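Local coordinates for pesticidial crystal protein CRY2AA (Bacillus thuringiensis serovar kurstaki, PDB 1I5P), which binds to midgut epithelial cells of dipteran and lepidopteran larvae and promotes their colloid-osmotic lysis, at residues P430-N435 with E451-T456; L335-V340 with S348-A353; K71-E76 with H184-R189. One frame throughout, in Å; residues are numbered along the deposited sequence.

Contact 1 of 3, residues P430-N435 with E451-T456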
ATOM      1  N   PRO A 430     -20.704  10.958  -2.535  1.00 15.89           N
ATOM      2  CA  PRO A 430     -22.030  11.442  -2.144  1.00 17.40           C
ATOM      3  C   PRO A 430     -22.915  10.206  -1.950  1.00 17.39           C
ATOM      4  O   PRO A 430     -22.478   9.085  -2.226  1.00 19.31           O
ATOM      5  CB  PRO A 430     -22.456  12.262  -3.354  1.00 17.48           C
ATOM      6  CG  PRO A 430     -21.891  11.453  -4.476  1.00 18.90           C
ATOM      7  CD  PRO A 430     -20.475  11.189  -3.971  1.00 16.22           C
ATOM      8  N   LEU A 431     -24.152  10.397  -1.501  1.00 18.30           N
ATOM      9  CA  LEU A 431     -25.047   9.262  -1.294  1.00 17.37           C
ATOM     10  C   LEU A 431     -25.145   8.411  -2.557  1.00 17.24           C
ATOM     11  O   LEU A 431     -25.108   7.182  -2.498  1.00 18.22           O
ATOM     12  CB  LEU A 431     -26.444   9.738  -0.883  1.00 16.99           C
ATOM     13  CG  LEU A 431     -27.474   8.627  -0.625  1.00 19.44           C
ATOM     14  CD1 LEU A 431     -26.998   7.729   0.507  1.00 17.96           C
ATOM     15  CD2 LEU A 431     -28.827   9.246  -0.286  1.00 17.81           C
ATOM     16  N   VAL A 432     -25.256   9.069  -3.704  1.00 17.94           N
ATOM     17  CA  VAL A 432     -25.354   8.362  -4.976  1.00 18.28           C
ATOM     18  C   VAL A 432     -24.433   8.986  -6.014  1.00 19.57           C
ATOM     19  O   VAL A 432     -24.535  10.179  -6.310  1.00 20.94           O
ATOM     20  CB  VAL A 432     -26.801   8.395  -5.536  1.00 19.91           C
ATOM     21  CG1 VAL A 432     -26.882   7.568  -6.811  1.00 20.54           C
ATOM     22  CG2 VAL A 432     -27.784   7.871  -4.500  1.00 16.98           C
ATOM     23  N   ILE A 433     -23.529   8.181  -6.559  1.00 18.68           N
ATOM     24  CA  ILE A 433     -22.613   8.653  -7.588  1.00 20.46           C
ATOM     25  C   ILE A 433     -23.291   8.374  -8.922  1.00 22.72           C
ATOM     26  O   ILE A 433     -23.715   7.250  -9.181  1.00 20.93           O
ATOM     27  CB  ILE A 433     -21.277   7.894  -7.557  1.00 19.63           C
ATOM     28  CG1 ILE A 433     -20.614   8.067  -6.190  1.00 19.17           C
ATOM     29  CG2 ILE A 433     -20.374   8.391  -8.684  1.00 19.58           C
ATOM     30  CD1 ILE A 433     -19.414   7.178  -5.974  1.00 18.23           C
ATOM     31  N   ARG A 434     -23.396   9.399  -9.759  1.00 25.41           N
ATOM     32  CA  ARG A 434     -24.035   9.269 -11.065  1.00 28.74           C
ATOM     33  C   ARG A 434     -23.285   8.260 -11.928  1.00 29.26           C
ATOM     34  O   ARG A 434     -22.065   8.122 -11.811  1.00 28.06           O
ATOM     35  CB  ARG A 434     -24.058  10.632 -11.771  1.00 31.52           C
ATOM     36  CG  ARG A 434     -24.348  11.806 -10.838  1.00 35.55           C
ATOM     37  CD  ARG A 434     -24.661  13.096 -11.593  1.00 39.67           C
ATOM     38  NE  ARG A 434     -23.525  13.693 -12.300  1.00 43.00           N
ATOM     39  CZ  ARG A 434     -23.506  13.946 -13.609  1.00 45.31           C
ATOM     40  NH1 ARG A 434     -24.557  13.639 -14.357  1.00 45.28           N
ATOM     41  NH2 ARG A 434     -22.456  14.537 -14.169  1.00 45.77           N
ATOM     42  N   ASN A 435     -24.001   7.544 -12.790  1.00 30.92           N
ATOM     43  CA  ASN A 435     -23.339   6.586 -13.666  1.00 32.70           C
ATOM     44  C   ASN A 435     -22.428   7.361 -14.606  1.00 31.54           C
ATOM     45  O   ASN A 435     -21.437   6.825 -15.090  1.00 31.70           O
ATOM     46  CB  ASN A 435     -24.351   5.778 -14.485  1.00 36.68           C
ATOM     47  CG  ASN A 435     -25.071   4.719 -13.664  1.00 41.81           C
ATOM     48  OD1 ASN A 435     -24.528   4.179 -12.699  1.00 41.95           O
ATOM     49  ND2 ASN A 435     -26.297   4.396 -14.070  1.00 43.14           N
ATOM     50  N   GLU A 451     -21.203  15.018  -7.164  1.00 31.96           N
ATOM     51  CA  GLU A 451     -22.450  15.245  -6.437  1.00 32.49           C
ATOM     52  C   GLU A 451     -23.542  14.256  -6.846  1.00 33.76           C
ATOM     53  O   GLU A 451     -23.456  13.623  -7.900  1.00 33.61           O
ATOM     54  CB  GLU A 451     -22.907  16.694  -6.686  1.00 31.39           C
ATOM     55  CG  GLU A 451     -24.237  17.107  -6.071  1.00 30.09           C
ATOM     56  CD  GLU A 451     -24.517  18.598  -6.245  1.00 32.34           C
ATOM     57  OE1 GLU A 451     -24.269  19.130  -7.349  1.00 29.97           O
ATOM     58  OE2 GLU A 451     -24.990  19.241  -5.280  1.00 32.11           O
ATOM     59  N   SER A 452     -24.558  14.118  -5.998  1.00 34.67           N
ATOM     60  CA  SER A 452     -25.675  13.220  -6.279  1.00 37.19           C
ATOM     61  C   SER A 452     -26.454  13.718  -7.487  1.00 38.72           C
ATOM     62  O   SER A 452     -26.513  14.923  -7.742  1.00 38.31           O
ATOM     63  CB  SER A 452     -26.628  13.153  -5.082  1.00 36.28           C
ATOM     64  OG  SER A 452     -26.165  12.255  -4.086  1.00 39.88           O
ATOM     65  N   PRO A 453     -27.078  12.796  -8.239  1.00 39.57           N
ATOM     66  CA  PRO A 453     -27.855  13.179  -9.418  1.00 40.32           C
ATOM     67  C   PRO A 453     -28.954  14.121  -8.976  1.00 40.27           C
ATOM     68  O   PRO A 453     -29.398  14.040  -7.834  1.00 38.87           O
ATOM     69  CB  PRO A 453     -28.409  11.842  -9.909  1.00 40.74           C
ATOM     70  CG  PRO A 453     -27.371  10.864  -9.452  1.00 41.09           C
ATOM     71  CD  PRO A 453     -27.140  11.340  -8.042  1.00 39.36           C
ATOM     72  N   SER A 454     -29.383  15.020  -9.860  1.00 42.06           N
ATOM     73  CA  SER A 454     -30.454  15.951  -9.510  1.00 43.98           C
ATOM     74  C   SER A 454     -31.689  15.181  -9.067  1.00 44.94           C
ATOM     75  O   SER A 454     -32.003  14.124  -9.618  1.00 44.26           O
ATOM     76  CB  SER A 454     -30.808  16.845 -10.700  1.00 43.87           C
ATOM     77  OG  SER A 454     -30.071  18.057 -10.664  1.00 45.52           O
ATOM     78  N   GLY A 455     -32.390  15.722  -8.076  1.00 46.86           N
ATOM     79  CA  GLY A 455     -33.572  15.059  -7.562  1.00 50.00           C
ATOM     80  C   GLY A 455     -33.178  14.264  -6.334  1.00 52.82           C
ATOM     81  O   GLY A 455     -34.001  13.589  -5.717  1.00 53.63           O
ATOM     82  N   THR A 456     -31.896  14.354  -5.991  1.00 55.47           N
ATOM     83  CA  THR A 456     -31.326  13.665  -4.838  1.00 57.11           C
ATOM     84  C   THR A 456     -30.402  14.585  -4.022  1.00 58.48           C
ATOM     85  O   THR A 456     -30.178  14.346  -2.835  1.00 58.88           O
ATOM     86  CB  THR A 456     -30.502  12.428  -5.276  1.00 56.74           C
ATOM     87  OG1 THR A 456     -31.271  11.631  -6.182  1.00 57.45           O
ATOM     88  CG2 THR A 456     -30.125  11.579  -4.067  1.00 55.37           C
TER
HETATM   89  O   HOH W   1     -21.974  11.552  -8.932  1.00 18.17           O

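Contact 2 of 3, residues L335-V340 with S348-A353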
ATOM      1  N   LEU A 335     -23.486  15.322   7.262  1.00 20.40           N
ATOM      2  CA  LEU A 335     -22.416  16.050   6.590  1.00 19.86           C
ATOM      3  C   LEU A 335     -22.940  16.103   5.165  1.00 20.19           C
ATOM      4  O   LEU A 335     -22.960  15.093   4.456  1.00 20.10           O
ATOM      5  CB  LEU A 335     -21.089  15.285   6.631  1.00 17.20           C
ATOM      6  CG  LEU A 335     -19.967  15.929   5.804  1.00 17.45           C
ATOM      7  CD1 LEU A 335     -19.658  17.321   6.337  1.00 13.70           C
ATOM      8  CD2 LEU A 335     -18.723  15.051   5.840  1.00 15.16           C
ATOM      9  N   ASN A 336     -23.386  17.285   4.763  1.00 20.27           N
ATOM     10  CA  ASN A 336     -23.978  17.485   3.453  1.00 20.84           C
ATOM     11  C   ASN A 336     -23.013  17.825   2.331  1.00 20.88           C
ATOM     12  O   ASN A 336     -23.317  17.598   1.158  1.00 18.37           O
ATOM     13  CB  ASN A 336     -25.042  18.580   3.563  1.00 23.21           C
ATOM     14  CG  ASN A 336     -26.225  18.164   4.428  1.00 26.07           C
ATOM     15  OD1 ASN A 336     -26.054  17.640   5.530  1.00 27.61           O
ATOM     16  ND2 ASN A 336     -27.431  18.406   3.930  1.00 24.72           N
ATOM     17  N   SER A 337     -21.856  18.367   2.692  1.00 19.81           N
ATOM     18  CA  SER A 337     -20.862  18.765   1.705  1.00 19.72           C
ATOM     19  C   SER A 337     -19.475  18.735   2.322  1.00 19.59           C
ATOM     20  O   SER A 337     -19.312  18.978   3.519  1.00 20.26           O
ATOM     21  CB  SER A 337     -21.168  20.179   1.205  1.00 19.10           C
ATOM     22  OG  SER A 337     -20.235  20.592   0.221  1.00 19.94           O
ATOM     23  N   ALA A 338     -18.473  18.455   1.502  1.00 16.76           N
ATOM     24  CA  ALA A 338     -17.114  18.392   2.001  1.00 18.22           C
ATOM     25  C   ALA A 338     -16.081  18.623   0.919  1.00 18.50           C
ATOM     26  O   ALA A 338     -16.337  18.412  -0.265  1.00 19.20           O
ATOM     27  CB  ALA A 338     -16.871  17.038   2.663  1.00 18.33           C
ATOM     28  N   ARG A 339     -14.906  19.066   1.344  1.00 18.50           N
ATOM     29  CA  ARG A 339     -13.801  19.301   0.435  1.00 19.39           C
ATOM     30  C   ARG A 339     -12.536  19.147   1.259  1.00 17.46           C
ATOM     31  O   ARG A 339     -12.443  19.658   2.374  1.00 17.11           O
ATOM     32  CB  ARG A 339     -13.886  20.701  -0.183  1.00 19.78           C
ATOM     33  CG  ARG A 339     -12.767  21.022  -1.176  1.00 22.35           C
ATOM     34  CD  ARG A 339     -13.169  22.167  -2.101  1.00 24.41           C
ATOM     35  NE  ARG A 339     -13.632  23.337  -1.356  1.00 30.14           N
ATOM     36  CZ  ARG A 339     -14.328  24.339  -1.889  1.00 33.66           C
ATOM     37  NH1 ARG A 339     -14.645  24.322  -3.179  1.00 30.50           N
ATOM     38  NH2 ARG A 339     -14.712  25.360  -1.130  1.00 35.44           N
ATOM     39  N   VAL A 340     -11.580  18.414   0.703  1.00 17.40           N
ATOM     40  CA  VAL A 340     -10.308  18.153   1.361  1.00 14.84           C
ATOM     41  C   VAL A 340      -9.315  19.262   1.018  1.00 16.56           C
ATOM     42  O   VAL A 340      -9.273  19.738  -0.121  1.00 14.95           O
ATOM     43  CB  VAL A 340      -9.745  16.789   0.918  1.00 13.63           C
ATOM     44  CG1 VAL A 340      -8.423  16.512   1.610  1.00 12.01           C
ATOM     45  CG2 VAL A 340     -10.760  15.688   1.236  1.00  9.96           C
ATOM     46  N   SER A 348      -9.360  19.469  -3.052  1.00 15.46           N
ATOM     47  CA  SER A 348      -9.909  18.424  -3.901  1.00 15.18           C
ATOM     48  C   SER A 348     -11.186  19.004  -4.487  1.00 16.42           C
ATOM     49  O   SER A 348     -11.452  20.201  -4.367  1.00 14.67           O
ATOM     50  CB  SER A 348     -10.278  17.203  -3.068  1.00 16.58           C
ATOM     51  OG  SER A 348     -11.391  17.498  -2.236  1.00 14.06           O
ATOM     52  N   GLY A 349     -11.983  18.154  -5.116  1.00 17.16           N
ATOM     53  CA  GLY A 349     -13.236  18.626  -5.656  1.00 17.58           C
ATOM     54  C   GLY A 349     -14.221  18.578  -4.509  1.00 18.95           C
ATOM     55  O   GLY A 349     -13.925  18.017  -3.453  1.00 18.16           O
ATOM     56  N   LEU A 350     -15.386  19.179  -4.690  1.00 18.62           N
ATOM     57  CA  LEU A 350     -16.381  19.149  -3.634  1.00 20.33           C
ATOM     58  C   LEU A 350     -17.011  17.769  -3.593  1.00 20.63           C
ATOM     59  O   LEU A 350     -17.068  17.067  -4.601  1.00 21.73           O
ATOM     60  CB  LEU A 350     -17.464  20.195  -3.883  1.00 20.40           C
ATOM     61  CG  LEU A 350     -17.132  21.623  -3.451  1.00 22.53           C
ATOM     62  CD1 LEU A 350     -18.001  22.611  -4.224  1.00 21.97           C
ATOM     63  CD2 LEU A 350     -17.347  21.759  -1.953  1.00 23.31           C
ATOM     64  N   ILE A 351     -17.467  17.375  -2.414  1.00 19.70           N
ATOM     65  CA  ILE A 351     -18.116  16.087  -2.251  1.00 20.91           C
ATOM     66  C   ILE A 351     -19.481  16.396  -1.670  1.00 18.95           C
ATOM     67  O   ILE A 351     -19.587  17.115  -0.676  1.00 17.59           O
ATOM     68  CB  ILE A 351     -17.336  15.188  -1.284  1.00 21.95           C
ATOM     69  CG1 ILE A 351     -15.888  15.064  -1.758  1.00 21.25           C
ATOM     70  CG2 ILE A 351     -17.986  13.809  -1.216  1.00 23.74           C
ATOM     71  CD1 ILE A 351     -14.898  14.828  -0.645  1.00 21.67           C
ATOM     72  N   GLY A 352     -20.527  15.869  -2.296  1.00 19.30           N
ATOM     73  CA  GLY A 352     -21.866  16.139  -1.811  1.00 19.32           C
ATOM     74  C   GLY A 352     -22.425  17.385  -2.470  1.00 20.65           C
ATOM     75  O   GLY A 352     -22.173  17.638  -3.648  1.00 19.35           O
ATOM     76  N   ALA A 353     -23.182  18.165  -1.709  1.00 21.20           N
ATOM     77  CA  ALA A 353     -23.789  19.383  -2.229  1.00 23.82           C
ATOM     78  C   ALA A 353     -22.757  20.420  -2.647  1.00 25.19           C
ATOM     79  O   ALA A 353     -21.754  20.637  -1.956  1.00 24.82           O
ATOM     80  CB  ALA A 353     -24.726  19.981  -1.187  1.00 25.33           C
TER

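Contact 3 of 3, residues K71-E76 with H184-R189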
ATOM      1  N   LYS A  71      21.024 -10.379   4.540  1.00 12.27           N
ATOM      2  CA  LYS A  71      21.499 -11.406   3.625  1.00 13.45           C
ATOM      3  C   LYS A  71      20.740 -12.723   3.762  1.00 15.09           C
ATOM      4  O   LYS A  71      20.604 -13.470   2.792  1.00 14.00           O
ATOM      5  CB  LYS A  71      22.991 -11.675   3.869  1.00 14.30           C
ATOM      6  CG  LYS A  71      23.918 -10.507   3.569  1.00 13.46           C
ATOM      7  CD  LYS A  71      24.024 -10.252   2.074  1.00 13.78           C
ATOM      8  CE  LYS A  71      25.092  -9.202   1.761  1.00 11.41           C
ATOM      9  NZ  LYS A  71      25.327  -9.084   0.299  1.00 10.33           N
ATOM     10  N   ARG A  72      20.250 -13.011   4.964  1.00 14.95           N
ATOM     11  CA  ARG A  72      19.535 -14.254   5.203  1.00 15.65           C
ATOM     12  C   ARG A  72      18.158 -13.984   5.796  1.00 14.65           C
ATOM     13  O   ARG A  72      18.028 -13.385   6.869  1.00 14.72           O
ATOM     14  CB  ARG A  72      20.349 -15.150   6.137  1.00 17.10           C
ATOM     15  CG  ARG A  72      19.859 -16.578   6.213  1.00 20.02           C
ATOM     16  CD  ARG A  72      20.696 -17.389   7.195  1.00 20.74           C
ATOM     17  NE  ARG A  72      20.184 -18.749   7.352  1.00 20.67           N
ATOM     18  CZ  ARG A  72      20.659 -19.632   8.225  1.00 21.19           C
ATOM     19  NH1 ARG A  72      21.662 -19.304   9.030  1.00 17.70           N
ATOM     20  NH2 ARG A  72      20.130 -20.845   8.292  1.00 20.22           N
ATOM     21  N   ILE A  73      17.133 -14.443   5.090  1.00 14.06           N
ATOM     22  CA  ILE A  73      15.756 -14.230   5.509  1.00 14.43           C
ATOM     23  C   ILE A  73      15.055 -15.443   6.114  1.00 13.01           C
ATOM     24  O   ILE A  73      14.432 -15.342   7.168  1.00 13.76           O
ATOM     25  CB  ILE A  73      14.889 -13.759   4.309  1.00 11.86           C
ATOM     26  CG1 ILE A  73      15.390 -12.417   3.778  1.00 15.23           C
ATOM     27  CG2 ILE A  73      13.430 -13.643   4.733  1.00 10.33           C
ATOM     28  CD1 ILE A  73      14.716 -11.988   2.469  1.00 13.19           C
ATOM     29  N   LEU A  74      15.158 -16.583   5.436  1.00 16.24           N
ATOM     30  CA  LEU A  74      14.460 -17.799   5.850  1.00 16.37           C
ATOM     31  C   LEU A  74      14.474 -18.206   7.320  1.00 15.86           C
ATOM     32  O   LEU A  74      13.436 -18.578   7.862  1.00 14.81           O
ATOM     33  CB  LEU A  74      14.910 -18.988   4.997  1.00 16.35           C
ATOM     34  CG  LEU A  74      13.895 -20.144   4.997  1.00 18.65           C
ATOM     35  CD1 LEU A  74      12.602 -19.670   4.327  1.00 14.92           C
ATOM     36  CD2 LEU A  74      14.458 -21.359   4.275  1.00 15.51           C
ATOM     37  N   SER A  75      15.628 -18.142   7.974  1.00 17.12           N
ATOM     38  CA  SER A  75      15.687 -18.545   9.378  1.00 19.97           C
ATOM     39  C   SER A  75      14.826 -17.678  10.295  1.00 19.16           C
ATOM     40  O   SER A  75      14.059 -18.199  11.102  1.00 19.89           O
ATOM     41  CB  SER A  75      17.127 -18.544   9.883  1.00 20.09           C
ATOM     42  OG  SER A  75      17.166 -19.033  11.208  1.00 22.67           O
ATOM     43  N   GLU A  76      14.947 -16.361  10.177  1.00 17.87           N
ATOM     44  CA  GLU A  76      14.154 -15.479  11.018  1.00 16.64           C
ATOM     45  C   GLU A  76      12.696 -15.484  10.578  1.00 15.04           C
ATOM     46  O   GLU A  76      11.796 -15.406  11.408  1.00 15.95           O
ATOM     47  CB  GLU A  76      14.735 -14.061  10.991  1.00 17.77           C
ATOM     48  CG  GLU A  76      16.061 -13.957  11.739  1.00 21.48           C
ATOM     49  CD  GLU A  76      16.780 -12.638  11.521  1.00 24.08           C
ATOM     50  OE1 GLU A  76      17.926 -12.501  11.997  1.00 28.58           O
ATOM     51  OE2 GLU A  76      16.206 -11.741  10.875  1.00 25.36           O
ATOM     52  N   HIS A 184       9.459 -19.798   0.059  1.00 12.56           N
ATOM     53  CA  HIS A 184      10.226 -20.319  -1.068  1.00 13.39           C
ATOM     54  C   HIS A 184      11.119 -19.257  -1.715  1.00 12.82           C
ATOM     55  O   HIS A 184      12.302 -19.503  -1.972  1.00  9.48           O
ATOM     56  CB  HIS A 184       9.288 -20.905  -2.131  1.00 15.63           C
ATOM     57  CG  HIS A 184       9.996 -21.696  -3.191  1.00 17.83           C
ATOM     58  ND1 HIS A 184       9.404 -22.025  -4.392  1.00 17.54           N
ATOM     59  CD2 HIS A 184      11.244 -22.220  -3.229  1.00 17.49           C
ATOM     60  CE1 HIS A 184      10.259 -22.714  -5.126  1.00 18.23           C
ATOM     61  NE2 HIS A 184      11.383 -22.847  -4.445  1.00 17.75           N
ATOM     62  N   LEU A 185      10.555 -18.081  -1.981  1.00 10.87           N
ATOM     63  CA  LEU A 185      11.316 -17.009  -2.612  1.00 11.84           C
ATOM     64  C   LEU A 185      12.419 -16.492  -1.698  1.00 12.56           C
ATOM     65  O   LEU A 185      13.502 -16.131  -2.171  1.00 11.86           O
ATOM     66  CB  LEU A 185      10.384 -15.867  -3.028  1.00 11.46           C
ATOM     67  CG  LEU A 185       9.452 -16.189  -4.204  1.00 14.02           C
ATOM     68  CD1 LEU A 185       8.538 -15.003  -4.491  1.00 12.89           C
ATOM     69  CD2 LEU A 185      10.282 -16.529  -5.438  1.00 12.95           C
ATOM     70  N   SER A 186      12.143 -16.466  -0.395  1.00 11.50           N
ATOM     71  CA  SER A 186      13.125 -16.014   0.587  1.00 13.24           C
ATOM     72  C   SER A 186      14.282 -17.010   0.590  1.00 14.13           C
ATOM     73  O   SER A 186      15.452 -16.628   0.698  1.00 13.37           O
ATOM     74  CB  SER A 186      12.498 -15.950   1.981  1.00  8.96           C
ATOM     75  OG  SER A 186      11.503 -14.935   2.050  1.00 16.12           O
ATOM     76  N   PHE A 187      13.923 -18.290   0.482  1.00 13.84           N
ATOM     77  CA  PHE A 187      14.871 -19.399   0.448  1.00 14.45           C
ATOM     78  C   PHE A 187      15.806 -19.236  -0.746  1.00 13.31           C
ATOM     79  O   PHE A 187      17.027 -19.315  -0.615  1.00 14.86           O
ATOM     80  CB  PHE A 187      14.099 -20.726   0.339  1.00 15.28           C
ATOM     81  CG  PHE A 187      14.915 -21.872  -0.203  1.00 16.05           C
ATOM     82  CD1 PHE A 187      15.887 -22.490   0.583  1.00 17.27           C
ATOM     83  CD2 PHE A 187      14.720 -22.326  -1.507  1.00 14.22           C
ATOM     84  CE1 PHE A 187      16.652 -23.544   0.083  1.00 14.16           C
ATOM     85  CE2 PHE A 187      15.483 -23.385  -2.016  1.00 15.70           C
ATOM     86  CZ  PHE A 187      16.452 -23.992  -1.215  1.00 13.93           C
ATOM     87  N   ILE A 188      15.218 -19.005  -1.913  1.00 12.90           N
ATOM     88  CA  ILE A 188      15.985 -18.819  -3.135  1.00 13.74           C
ATOM     89  C   ILE A 188      16.940 -17.630  -3.008  1.00 14.12           C
ATOM     90  O   ILE A 188      18.113 -17.726  -3.361  1.00 13.17           O
ATOM     91  CB  ILE A 188      15.037 -18.615  -4.336  1.00 13.99           C
ATOM     92  CG1 ILE A 188      14.258 -19.913  -4.583  1.00 13.95           C
ATOM     93  CG2 ILE A 188      15.828 -18.190  -5.578  1.00 12.09           C
ATOM     94  CD1 ILE A 188      13.086 -19.775  -5.553  1.00 15.20           C
ATOM     95  N   ARG A 189      16.435 -16.519  -2.485  1.00 14.39           N
ATOM     96  CA  ARG A 189      17.257 -15.332  -2.302  1.00 16.11           C
ATOM     97  C   ARG A 189      18.404 -15.635  -1.339  1.00 15.78           C
ATOM     98  O   ARG A 189      19.518 -15.152  -1.525  1.00 16.05           O
ATOM     99  CB  ARG A 189      16.412 -14.177  -1.749  1.00 15.02           C
ATOM    100  CG  ARG A 189      17.125 -12.825  -1.728  1.00 14.07           C
ATOM    101  CD  ARG A 189      16.262 -11.778  -1.044  1.00  9.97           C
ATOM    102  NE  ARG A 189      16.774 -10.415  -1.193  1.00 12.26           N
ATOM    103  CZ  ARG A 189      17.336  -9.712  -0.216  1.00 12.40           C
ATOM    104  NH1 ARG A 189      17.474 -10.241   0.993  1.00  9.75           N
ATOM    105  NH2 ARG A 189      17.734  -8.468  -0.438  1.00 14.42           N
TER
HETATM  106  O   HOH W   2      18.280 -13.211   1.395  1.00 15.23           O

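Contact 1 of 3, residues P430-N435 with E451-T456
The backbone of Glu451 lies against Pro430 and Arg434 where two loops of the toxin's middle domain, a beta prism, run beside each other: one leaves strand 422-430, the other leads toward strand 462-469. Glu451 C sits near Pro430 CG, and Glu451 O is 3.6 Å from Arg434 CG. A water donates to Glu451 O at 2.7 Å and accepts from Arg434 N, the N-cap residue of helix 435-438, joining the loops through solvent where the helix starts. The Glu451 carboxylate turns elsewhere, OE2 accepting from Thr354 N. Ser452 OG, beside its own backbone N (chi1 -82°), takes a weak hydrogen bond from Val432 N at 3.3 Å. Ser452 CA points its hydrogen almost straight at Val432 O, a CA-H...O contact of 3.2 Å with 163° at the hydrogen. Pro453 CD then lies 3.9 Å from Val432 CB, the two side chains crossing at about a right angle. Arg434 slides past this ring in the opposite direction, its CG 3.5 Å from Pro453 CG, and carries its guanidinium on to a salt bridge with Glu436. Pro453 also opens a type II turn ending at Thr456, whose CG2 lies 4.4 Å from Val432 CG2.

Contact 2 of 3, residues L335-V340 with S348-A353
Ser337 OG donates to Ala353 O at 2.7 Å, within the carbonyl plane, and is also bonded to His358 NE2, so this buried hydroxyl has partners on two residues. The bond belongs to an antiparallel beta hairpin in which strand 329-342 pairs with the short strand 351-352. Ala338 and Ile351 form a hydrogen-bonded pair: Ile351 N reaches Ala338 O at 2.6 Å and Ala338 N returns a bond to Ile351 O. Beyond it, Ala353 N donates to Asn336 O at 2.9 Å with an N-H...O angle of 169°. Toward the turn, a serine side chain takes over part of the ladder. Ser348 OG sits between its own backbone N and carbonyl carbon (chi1 69°), where it accepts from Val340 N at 3.1 Å and donates to Gly349 O, while Ser348 N bonds to Val340 O. Gly352, at a positive phi of 90°, forms a non-hydrogen-bonded pair with Ser337, and its CA lies 3.6 Å from Asn336 O. Packing completes the pairing: Leu350 CD2 lies 3.8 Å above the plane of the Arg339 guanidinium, offset toward its rim, and Val340 CB rests on Ser348 OG at 3.6 Å. Strand 329-342 also bonds to strand 308-321 through Thr314 and Ser312, while strand 462-469 packs Ala462 against Ala338 and Ile351 and Leu464 against Ala338.

Contact 3 of 3, residues K71-E76 with H184-R189
Lys71 O is gripped twice, by Asn194 ND2 and by a water that donates to Lys71 O at 2.7 Å and in turn accepts a weak bond from Arg189 NH1. The link across to the arginine is therefore weak, and the buried guanidinium is oriented instead by NE and NH2, which bond to the carbonyls of Phe262 and Tyr264 in the loop after helix 238-259. The setting is the helical bundle of the N-terminal domain, where the start of helix 74-81 lies against helix 170-193. Arg189 is extended from CG to NE, with CG anti to the backbone N (chi1 -171°), and Ile73 crosses it at about a right angle. Ile73 CD1 touches Arg189 NH1 at 3.6 Å and Arg189 CD at 3.8 Å, so the isoleucine meets both the polar end and the aliphatic part of the arginine. Its other branch, CG2, reaches back to Ser186, 3.5 Å from OG and 3.7 Å from CB. Leu74 and Phe187 lie side by side, pointing the same way, with Leu74 CD2 4.0 Å from Phe187 CB. Ser186 OG is bonded within its own helix to Asn182 O, and the Asp190 carboxylate of that helix accepts from Ile73 N and Leu74 N. Around the contact, helix 53-65 packs on Ile73, helix 107-135 on Leu74, and helices 145-160 and 202-232 on Phe187.

How the contacts relate
Together the three contacts set a pair of loops and a beta hairpin in one domain against a helical contact in another. Contacts 1 and 2 belong to the same middle domain, their centres 13 Å apart, and they touch: Glu451 CG lies 3.2 Å from Gly352 O, and Pro430 CB is 4.2 Å from Gly352 CA. Thus Pro430 and Glu451, at the near end of contact 1, pack on the short strand of contact 2. Contact 3 stands in the N-terminal bundle across the centre of the chain, about 51 Å from contact 1 and 48 Å from contact 2 between centres, with nearest atoms about 36 Å away in both cases. Along the sequence all three close in series, contact 3 first and contact 1 last.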